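Long-range contact in bubble protein (Penicillium brevicompactum, PDB 1UOY), which may act as a toxin and may recognise a molecule, or part of one, with a negatively charged surface potential: residues Asp1-Arg12 / Ser16-Cys30. Residues are numbered along the deposited sequence; the frame is centred on the assembly and turned at random.
Sequences DTCGSGYNVDQR and SGCKAGNGDRHFCGC
Arg12 meets Phe27 at CG and again at the guanidinium. Arg12 CB only leads to CG, which is anti to the carbonyl carbon (chi1 -61°) and packs 3.7 Å from Phe27 CG. A bend at chi2 carries CD and NE past the ring without close contact and brings the guanidinium back over its face. Arg12 NE donates to a water, which in turn donates to Asn22 OD1, bridging the segments. Arg12 CZ sits 4.0 Å from the Phe27 ring centroid, and the planes differ by 24°, a stacked cation-pi pair. Arg12 NH2 lies 3.5 Å from Phe27 CE1. Arg12 NH1 donates to Val9 O and Gln11 O, from above both carbonyl planes. With the water on NE, these bonds would hold the guanidinium flat on the ring. Trp43 meets Phe27 with its ring steeply inclined.

The backbones pair beside this stack. Cys28 N donates to Asp10 O (2.9 Å), and Arg12 N to Cys28 O (2.8 Å). This is a single beta bridge between Gln11 and Cys28, on strand 26-28. Gln11 NE2 bonds Gly29 O and, weakly, Cys30 O, while its OE1 takes the N-H of Asn8 almost straight (177°).

Cys3 and Cys30 form a disulfide. Cys30 SG makes a distant sulfur-aromatic contact, 5.0 Å from the Tyr7 ring centroid. Tyr7 CE1 lies 3.7 Å from Cys30 CB, with Cys30 O at the ring edge. The Asp1 amino group bonds Ser16 OG, which also pairs with Arg13 O. The Arg12 charge is probably spread over a ring face and two carbonyls, and the disulfide adds a covalent tie, so the irregular loop is held with just one bridge of regular pairing.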
loop_
_atom_site.group_PDB
_atom_site.type_symbol
_atom_site.label_atom_id
_atom_site.label_comp_id
_atom_site.label_asym_id
_atom_site.label_seq_id
_atom_site.Cartn_x
_atom_site.Cartn_y
_atom_site.Cartn_z
ATOM N N ASP A 1 1.126 0.740 8.902
ATOM C CA ASP A 1 1.586 -0.588 9.348
ATOM C C ASP A 1 1.812 -1.458 8.138
ATOM O O ASP A 1 1.219 -1.206 7.062
ATOM C CB ASP A 1 0.450 -1.276 10.133
ATOM C CG ASP A 1 0.065 -0.543 11.382
ATOM O OD1 ASP A 1 0.493 0.604 11.604
ATOM O OD2 ASP A 1 -0.727 -1.137 12.154
ATOM N N THR A 2 2.689 -2.438 8.295
ATOM C CA THR A 2 2.821 -3.461 7.252
ATOM C C THR A 2 1.610 -4.384 7.535
ATOM O O THR A 2 0.887 -4.239 8.533
ATOM C CB THR A 2 4.138 -4.227 7.337
ATOM O OG1 THR A 2 4.238 -4.807 8.637
ATOM C CG2 THR A 2 5.345 -3.321 7.124
ATOM N N CYS A 3 1.416 -5.376 6.665
ATOM C CA CYS A 3 0.278 -6.258 6.799
ATOM C C CYS A 3 0.469 -7.410 7.755
ATOM O O CYS A 3 -0.530 -8.010 8.176
ATOM C CB CYS A 3 -0.096 -6.783 5.419
ATOM S SG CYS A 3 -0.723 -5.461 4.331
ATOM N N GLY A 4 1.718 -7.681 8.132
ATOM C CA GLY A 4 1.933 -8.796 9.043
ATOM C C GLY A 4 2.493 -10.050 8.390
ATOM O O GLY A 4 2.930 -10.081 7.238
ATOM N N SER A 5 2.541 -11.093 9.207
ATOM C CA SER A 5 3.079 -12.364 8.777
ATOM C C SER A 5 2.323 -12.918 7.571
ATOM O O SER A 5 1.089 -12.923 7.527
ATOM C CB SER A 5 3.005 -13.361 9.942
ATOM O OG SER A 5 3.626 -14.586 9.569
ATOM N N GLY A 6 3.085 -13.390 6.593
ATOM C CA GLY A 6 2.490 -13.931 5.377
ATOM C C GLY A 6 2.362 -12.936 4.249
ATOM O O GLY A 6 1.954 -13.309 3.143
ATOM N N TYR A 7 2.591 -11.659 4.561
ATOM C CA TYR A 7 2.485 -10.611 3.566
ATOM C C TYR A 7 3.887 -10.134 3.169
ATOM O O TYR A 7 4.875 -10.396 3.846
ATOM C CB TYR A 7 1.613 -9.492 4.138
ATOM C CG TYR A 7 0.175 -9.883 4.334
ATOM C CD1 TYR A 7 -0.726 -9.840 3.290
ATOM C CD2 TYR A 7 -0.272 -10.286 5.596
ATOM C CE1 TYR A 7 -2.065 -10.180 3.487
ATOM C CE2 TYR A 7 -1.594 -10.627 5.802
ATOM C CZ TYR A 7 -2.478 -10.565 4.740
ATOM O OH TYR A 7 -3.813 -10.852 4.969
ATOM N N ASN A 8 3.937 -9.419 2.050
ATOM C CA ASN A 8 5.188 -9.029 1.418
ATOM C C ASN A 8 5.625 -7.601 1.667
ATOM O O ASN A 8 4.809 -6.776 2.140
ATOM C CB ASN A 8 5.051 -9.310 -0.094
ATOM C CG ASN A 8 6.378 -9.443 -0.808
ATOM O OD1 ASN A 8 7.319 -10.025 -0.280
ATOM N ND2 ASN A 8 6.475 -8.866 -1.995
ATOM N N VAL A 9 6.900 -7.340 1.353
ATOM C CA VAL A 9 7.494 -6.039 1.615
ATOM C C VAL A 9 6.889 -4.911 0.813
ATOM O O VAL A 9 7.175 -3.762 1.127
ATOM C CB VAL A 9 9.034 -6.058 1.399
ATOM C CG1 VAL A 9 9.690 -6.941 2.498
ATOM C CG2 VAL A 9 9.377 -6.548 0.021
ATOM N N ASP A 10 6.116 -5.241 -0.237
ATOM C CA ASP A 10 5.476 -4.168 -1.021
ATOM C C ASP A 10 4.067 -3.898 -0.513
ATOM O O ASP A 10 3.343 -3.180 -1.199
ATOM C CB ASP A 10 5.418 -4.545 -2.527
ATOM C CG ASP A 10 4.568 -5.761 -2.802
ATOM O OD1 ASP A 10 4.455 -6.646 -1.916
ATOM O OD2 ASP A 10 4.078 -5.866 -3.942
ATOM N N GLN A 11 3.693 -4.391 0.671
ATOM C CA GLN A 11 2.331 -4.233 1.165
ATOM C C GLN A 11 2.231 -3.401 2.420
ATOM O O GLN A 11 3.145 -3.452 3.274
ATOM C CB GLN A 11 1.719 -5.601 1.408
ATOM C CG GLN A 11 1.656 -6.407 0.131
ATOM C CD GLN A 11 0.935 -7.707 0.327
ATOM O OE1 GLN A 11 1.517 -8.707 0.789
ATOM N NE2 GLN A 11 -0.372 -7.713 0.006
ATOM N N ARG A 12 1.151 -2.618 2.503
ATOM C CA ARG A 12 0.863 -1.773 3.661
ATOM C C ARG A 12 -0.606 -1.900 3.916
ATOM O O ARG A 12 -1.412 -2.092 2.981
ATOM C CB ARG A 12 1.239 -0.301 3.406
ATOM C CG ARG A 12 2.714 -0.106 3.121
ATOM C CD ARG A 12 3.561 -0.279 4.383
ATOM N NE ARG A 12 4.962 0.092 4.160
ATOM C CZ ARG A 12 5.879 -0.680 3.603
ATOM N NH1 ARG A 12 5.572 -1.908 3.175
ATOM N NH2 ARG A 12 7.125 -0.222 3.450
ATOM N N SER A 16 -4.225 2.096 7.890
ATOM C CA SER A 16 -3.339 2.103 9.062
ATOM C C SER A 16 -2.427 3.326 9.000
ATOM O O SER A 16 -2.338 4.038 7.990
ATOM C CB SER A 16 -2.502 0.823 9.110
ATOM O OG SER A 16 -1.535 0.737 8.055
ATOM N N GLY A 17 -1.742 3.604 10.104
ATOM C CA GLY A 17 -0.882 4.770 10.145
ATOM C C GLY A 17 0.347 4.696 9.240
ATOM O O GLY A 17 0.830 3.606 8.934
ATOM N N CYS A 18 0.863 5.863 8.855
ATOM C CA CYS A 18 2.045 5.929 7.978
ATOM C C CYS A 18 2.828 7.209 8.214
ATOM O O CYS A 18 2.257 8.294 8.382
ATOM C CB CYS A 18 1.632 5.787 6.491
ATOM S SG CYS A 18 0.473 7.050 5.914
ATOM N N LYS A 19 4.135 7.033 8.224
ATOM C CA LYS A 19 5.074 8.137 8.454
ATOM C C LYS A 19 5.095 9.097 7.283
ATOM O O LYS A 19 5.013 8.716 6.105
ATOM C CB LYS A 19 6.487 7.601 8.639
ATOM C CG LYS A 19 6.650 6.755 9.880
ATOM C CD LYS A 19 8.059 6.246 10.081
ATOM C CE LYS A 19 7.962 4.819 10.600
ATOM N NZ LYS A 19 7.273 4.723 11.943
ATOM N N ALA A 20 5.273 10.363 7.618
ATOM C CA ALA A 20 5.244 11.370 6.571
ATOM C C ALA A 20 6.362 11.208 5.515
ATOM O O ALA A 20 6.159 11.586 4.345
ATOM C CB ALA A 20 5.310 12.749 7.202
ATOM N N GLY A 21 7.508 10.658 5.918
ATOM C CA GLY A 21 8.628 10.427 5.004
ATOM C C GLY A 21 8.305 9.487 3.855
ATOM O O GLY A 21 9.070 9.396 2.911
ATOM N N ASN A 22 7.191 8.765 3.935
ATOM C CA ASN A 22 6.794 7.922 2.824
ATOM C C ASN A 22 6.571 8.762 1.567
ATOM O O ASN A 22 6.699 8.231 0.446
ATOM C CB ASN A 22 5.494 7.168 3.167
ATOM C CG ASN A 22 5.758 5.949 3.994
ATOM O OD1 ASN A 22 6.292 4.973 3.491
ATOM N ND2 ASN A 22 5.377 5.976 5.270
ATOM N N GLY A 23 6.276 10.048 1.738
ATOM C CA GLY A 23 6.047 10.871 0.563
ATOM C C GLY A 23 4.940 10.265 -0.283
ATOM O O GLY A 23 3.921 9.774 0.270
ATOM N N ASP A 24 5.111 10.288 -1.614
ATOM C CA ASP A 24 4.073 9.771 -2.473
ATOM C C ASP A 24 4.313 8.368 -2.943
ATOM O O ASP A 24 3.762 7.959 -3.948
ATOM C CB ASP A 24 3.836 10.720 -3.654
ATOM C CG ASP A 24 5.044 10.910 -4.547
ATOM O OD1 ASP A 24 6.021 10.131 -4.495
ATOM O OD2 ASP A 24 4.993 11.864 -5.371
ATOM N N ARG A 25 5.104 7.605 -2.184
ATOM C CA ARG A 25 5.310 6.191 -2.568
ATOM C C ARG A 25 3.976 5.462 -2.623
ATOM O O ARG A 25 3.079 5.653 -1.779
ATOM C CB ARG A 25 6.164 5.479 -1.512
ATOM C CG ARG A 25 7.648 5.816 -1.562
ATOM C CD ARG A 25 8.316 5.029 -0.445
ATOM N NE ARG A 25 9.759 5.250 -0.230
ATOM C CZ ARG A 25 10.260 6.242 0.494
ATOM N NH1 ARG A 25 9.511 7.225 0.978
ATOM N NH2 ARG A 25 11.522 6.144 0.946
ATOM N N HIS A 26 3.885 4.560 -3.597
ATOM C CA HIS A 26 2.695 3.721 -3.743
ATOM C C HIS A 26 3.032 2.293 -3.389
ATOM O O HIS A 26 4.010 1.718 -3.871
ATOM C CB HIS A 26 2.227 3.789 -5.193
ATOM C CG HIS A 26 1.482 5.028 -5.482
ATOM N ND1 HIS A 26 0.893 5.259 -6.703
ATOM C CD2 HIS A 26 1.200 6.089 -4.704
ATOM C CE1 HIS A 26 0.272 6.430 -6.658
ATOM N NE2 HIS A 26 0.451 6.953 -5.459
ATOM N N PHE A 27 2.214 1.745 -2.505
ATOM C CA PHE A 27 2.319 0.358 -2.055
ATOM C C PHE A 27 1.017 -0.378 -2.347
ATOM O O PHE A 27 0.059 0.240 -2.813
ATOM C CB PHE A 27 2.618 0.298 -0.539
ATOM C CG PHE A 27 4.037 0.706 -0.207
ATOM C CD1 PHE A 27 5.064 -0.224 -0.282
ATOM C CD2 PHE A 27 4.335 1.997 0.152
ATOM C CE1 PHE A 27 6.392 0.153 0.026
ATOM C CE2 PHE A 27 5.654 2.393 0.458
ATOM C CZ PHE A 27 6.676 1.481 0.400
ATOM N N CYS A 28 1.000 -1.691 -2.126
ATOM C CA CYS A 28 -0.212 -2.473 -2.304
ATOM C C CYS A 28 -0.874 -2.702 -0.974
ATOM O O CYS A 28 -0.181 -2.863 0.040
ATOM C CB CYS A 28 0.125 -3.834 -2.871
ATOM S SG CYS A 28 0.759 -3.764 -4.556
ATOM N N GLY A 29 -2.218 -2.723 -0.949
ATOM C CA GLY A 29 -2.914 -3.099 0.272
ATOM C C GLY A 29 -2.711 -4.588 0.515
ATOM O O GLY A 29 -2.163 -5.331 -0.311
ATOM N N CYS A 30 -3.148 -5.041 1.673
ATOM C CA CYS A 30 -2.939 -6.425 2.031
ATOM C C CYS A 30 -3.585 -7.435 1.095
ATOM O O CYS A 30 -2.982 -8.481 0.806
ATOM C CB CYS A 30 -3.355 -6.721 3.475
ATOM S SG CYS A 30 -2.730 -5.513 4.692
HETATM O O HOH W 1 -1.934 1.816 12.458
HETATM O O HOH W 2 6.332 2.539 4.841
#